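Local coordinates for B-type flagellar hook-associated protein 2 (Pseudomonas aeruginosa, PDB 5FHY) that caps the tip of the growing flagellar filament, promoting polymerisation of flagellin monomers there and preventing exported subunits from leaking away, at the interface of chains A and B. Coordinates in Å, arbitrary orientation; residue numbers count along the deposited sequence, not the author numbering. Chains: chain A/B, B-type flagellar hook-associated protein 2.

Contact 1: the interface of chains A and B. Residues chain A 224, 227-228; chain B 231, 234-235.
With its CG opposite the carbonyl carbon and beside the backbone N (chi1 -74°), A:Phe228 reaches out from its helix towards B:Ala231 and B:Leu235, and a chi2 of 67° turns the ring so that its outer edge enters the space between them. B:Ala231 lies over one face, displaced towards the rim, with its methyl CB 3.4 Å from CZ of A:Phe228. B:Leu235 stands off the CE1 edge, towards the opposite face, and its CD1 comes within 3.7 Å of CE1 of A:Phe228; the two side chains run roughly perpendicular. The ring edge is therefore wedged between residues one helical turn apart. Alanine suits the near position because its small side chain lets an aromatic ring approach the neighbouring helix backbone, as the 3.6 Å from CE1 of A:Phe228 to CA of B:Ala231 shows. Leucine suits the far one because a branched tip can serve two partners: CD1 of B:Leu235 also packs 3.8 Å from CB of A:Asn224. Next to this apolar core, CB of A:Lys227 meets CB of B:Thr234 at 3.7 Å. The side chains of A:Asn224, A:Lys227 and B:Thr234 are not modelled beyond CB, so the roles of their polar ends cannot be judged. The patch joins the short helices 222-225 and 227-234 of chain A to helix 225-237 of chain B, in the helical segment between each chain's nearer beta domain and last modelled strand, 245-248.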
loop_
_atom_site.group_PDB
_atom_site.type_symbol
_atom_site.label_atom_id
_atom_site.label_comp_id
_atom_site.label_asym_id
_atom_site.label_seq_id
_atom_site.Cartn_x
_atom_site.Cartn_y
_atom_site.Cartn_z
ATOM N N ASN A 224 -12.435 -35.089 -7.290
ATOM C CA ASN A 224 -13.864 -34.917 -7.029
ATOM C C ASN A 224 -14.324 -35.591 -5.743
ATOM O O ASN A 224 -15.409 -35.302 -5.238
ATOM C CB ASN A 224 -14.693 -35.459 -8.193
ATOM N N LYS A 227 -15.085 -33.574 -2.544
ATOM C CA LYS A 227 -16.434 -33.030 -2.410
ATOM C C LYS A 227 -17.197 -33.744 -1.302
ATOM O O LYS A 227 -17.526 -33.160 -0.271
ATOM C CB LYS A 227 -17.199 -33.138 -3.729
ATOM N N PHE A 228 -17.498 -35.016 -1.546
ATOM C CA PHE A 228 -18.283 -35.831 -0.624
ATOM C C PHE A 228 -17.596 -36.071 0.725
ATOM O O PHE A 228 -18.153 -36.735 1.597
ATOM C CB PHE A 228 -18.621 -37.172 -1.277
ATOM C CG PHE A 228 -19.683 -37.082 -2.340
ATOM C CD1 PHE A 228 -19.447 -36.408 -3.526
ATOM C CD2 PHE A 228 -20.913 -37.692 -2.158
ATOM C CE1 PHE A 228 -20.423 -36.333 -4.502
ATOM C CE2 PHE A 228 -21.888 -37.623 -3.130
ATOM C CZ PHE A 228 -21.643 -36.947 -4.303
ATOM N N ALA B 231 -22.102 -31.865 -4.860
ATOM C CA ALA B 231 -22.252 -33.271 -5.252
ATOM C C ALA B 231 -22.626 -33.457 -6.717
ATOM O O ALA B 231 -22.098 -34.341 -7.388
ATOM C CB ALA B 231 -23.288 -33.952 -4.366
ATOM N N THR B 234 -19.683 -30.793 -8.634
ATOM C CA THR B 234 -18.319 -31.287 -8.454
ATOM C C THR B 234 -18.143 -32.598 -9.208
ATOM O O THR B 234 -17.043 -32.925 -9.652
ATOM C CB THR B 234 -17.952 -31.501 -6.968
ATOM N N LEU B 235 -19.228 -33.358 -9.330
ATOM C CA LEU B 235 -19.198 -34.605 -10.086
ATOM C C LEU B 235 -19.692 -34.395 -11.517
ATOM O O LEU B 235 -20.236 -35.308 -12.139
ATOM C CB LEU B 235 -20.017 -35.688 -9.387
ATOM C CG LEU B 235 -19.145 -36.714 -8.656
ATOM C CD1 LEU B 235 -18.341 -36.045 -7.544
ATOM C CD2 LEU B 235 -19.975 -37.866 -8.112
#

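Contact 2: the interface of chains A and B. Residues chain A 26, 212-214; chain B 246-248.
The peptide groups of A:Thr213 and B:Lys247 turn their edges, not their faces, to each other across an antiparallel strand pairing, in which A:Leu212, A:Thr213 and A:Val214 are matched with B:Val248, B:Lys247 and B:Thr246. One face of this ribbon bears A:Leu212, A:Val214, B:Thr246 and B:Val248, with A:Ser26 beneath it; A:Thr213 and B:Lys247 project from the other. The pairing is loose here, since O of A:Thr213 stays 3.6 Å from N of B:Lys247, too long to count as a hydrogen bond. Side-chain packing on the first face centres on B:Thr246, whose methyl CG2 is directed away from its own backbone N and down towards chain A. There CG2 of B:Thr246 is 3.5 Å from CD1 of A:Leu212, the two side chains crossing at a slant. A:Leu212 extends with CG opposite its backbone N (chi1 178°), which carries CD1 beneath the incoming strand. Threonine fits the strand because its branched CB favours extended backbone and its methyl offers an apolar surface; leucine provides a longer branch that can reach it. The small A:Ser26, on strand 24-28, allows the neighbouring strand to come close. Lysine is well placed on the opposite face, where its long chain runs away from this packing. On the serine side, CB of A:Ser26 lies 3.7 Å from CG2 of B:Thr246, while the hydroxyl OG of A:Ser26 sits 3.2 Å from the same methyl.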
loop_
_atom_site.group_PDB
_atom_site.type_symbol
_atom_site.label_atom_id
_atom_site.label_comp_id
_atom_site.label_asym_id
_atom_site.label_seq_id
_atom_site.Cartn_x
_atom_site.Cartn_y
_atom_site.Cartn_z
ATOM N N SER A 26 -7.560 -30.630 -28.808
ATOM C CA SER A 26 -8.194 -31.937 -28.771
ATOM C C SER A 26 -9.174 -32.071 -27.628
ATOM O O SER A 26 -9.200 -31.252 -26.714
ATOM C CB SER A 26 -7.132 -33.032 -28.668
ATOM O OG SER A 26 -6.079 -32.626 -27.814
ATOM N N LEU A 212 0.821 -36.509 -28.754
ATOM C CA LEU A 212 -0.503 -36.342 -28.164
ATOM C C LEU A 212 -0.757 -37.385 -27.081
ATOM O O LEU A 212 -0.737 -38.586 -27.346
ATOM C CB LEU A 212 -1.592 -36.432 -29.230
ATOM C CG LEU A 212 -3.016 -36.314 -28.684
ATOM C CD1 LEU A 212 -3.347 -34.841 -28.478
ATOM C CD2 LEU A 212 -4.027 -36.988 -29.600
ATOM N N THR A 213 -1.015 -36.917 -25.866
ATOM C CA THR A 213 -1.160 -37.802 -24.718
ATOM C C THR A 213 -2.586 -37.814 -24.178
ATOM O O THR A 213 -3.106 -36.782 -23.759
ATOM C CB THR A 213 -0.207 -37.406 -23.577
ATOM O OG1 THR A 213 1.071 -37.053 -24.122
ATOM C CG2 THR A 213 -0.031 -38.569 -22.609
ATOM N N VAL A 214 -3.213 -38.987 -24.182
ATOM C CA VAL A 214 -4.557 -39.131 -23.638
ATOM C C VAL A 214 -4.471 -39.728 -22.236
ATOM O O VAL A 214 -4.102 -40.891 -22.060
ATOM C CB VAL A 214 -5.449 -40.018 -24.531
ATOM C CG1 VAL A 214 -6.792 -40.273 -23.857
ATOM C CG2 VAL A 214 -5.644 -39.374 -25.897
ATOM N N THR B 246 -7.126 -34.634 -22.464
ATOM C CA THR B 246 -6.121 -34.592 -23.517
ATOM C C THR B 246 -5.325 -33.304 -23.439
ATOM O O THR B 246 -5.855 -32.291 -22.988
ATOM C CB THR B 246 -6.746 -34.647 -24.913
ATOM O OG1 THR B 246 -7.895 -35.490 -24.897
ATOM C CG2 THR B 246 -5.747 -35.166 -25.926
ATOM N N LYS B 247 -4.053 -33.351 -23.832
ATOM C CA LYS B 247 -3.427 -32.221 -24.522
ATOM C C LYS B 247 -2.027 -32.620 -24.991
ATOM O O LYS B 247 -1.383 -33.473 -24.381
ATOM C CB LYS B 247 -3.378 -30.952 -23.652
ATOM C CG LYS B 247 -2.408 -29.886 -24.150
ATOM C CD LYS B 247 -2.950 -28.481 -23.938
ATOM C CE LYS B 247 -2.037 -27.441 -24.578
ATOM N NZ LYS B 247 -0.596 -27.722 -24.324
ATOM N N VAL B 248 -1.575 -32.004 -26.078
ATOM C CA VAL B 248 -0.273 -32.273 -26.682
ATOM C C VAL B 248 0.906 -32.196 -25.707
ATOM O O VAL B 248 0.795 -31.643 -24.612
ATOM C CB VAL B 248 0.001 -31.297 -27.837
ATOM C CG1 VAL B 248 -1.199 -31.225 -28.764
ATOM C CG2 VAL B 248 0.366 -29.919 -27.291
#

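Contact 1 and contact 2 lie about 25 Å apart, measured between the centres of their C-alpha atoms, and share no residue. Both nevertheless use the same stretch of chain B: helix 225-237 packs in contact 1, and strand 245-248 farther along joins chain A in contact 2. Chain A contributes strand 210-215 to contact 2 and the helices that follow it to contact 1. Two-fold symmetry repeats both contacts with the chains exchanged, giving a reciprocal embrace resembling a strand swap. The construct is a central piece lacking both protein ends. Flagellar caps adopt diverse oligomeric states, so this pairing within a twelve-copy assembly may reflect crystal packing.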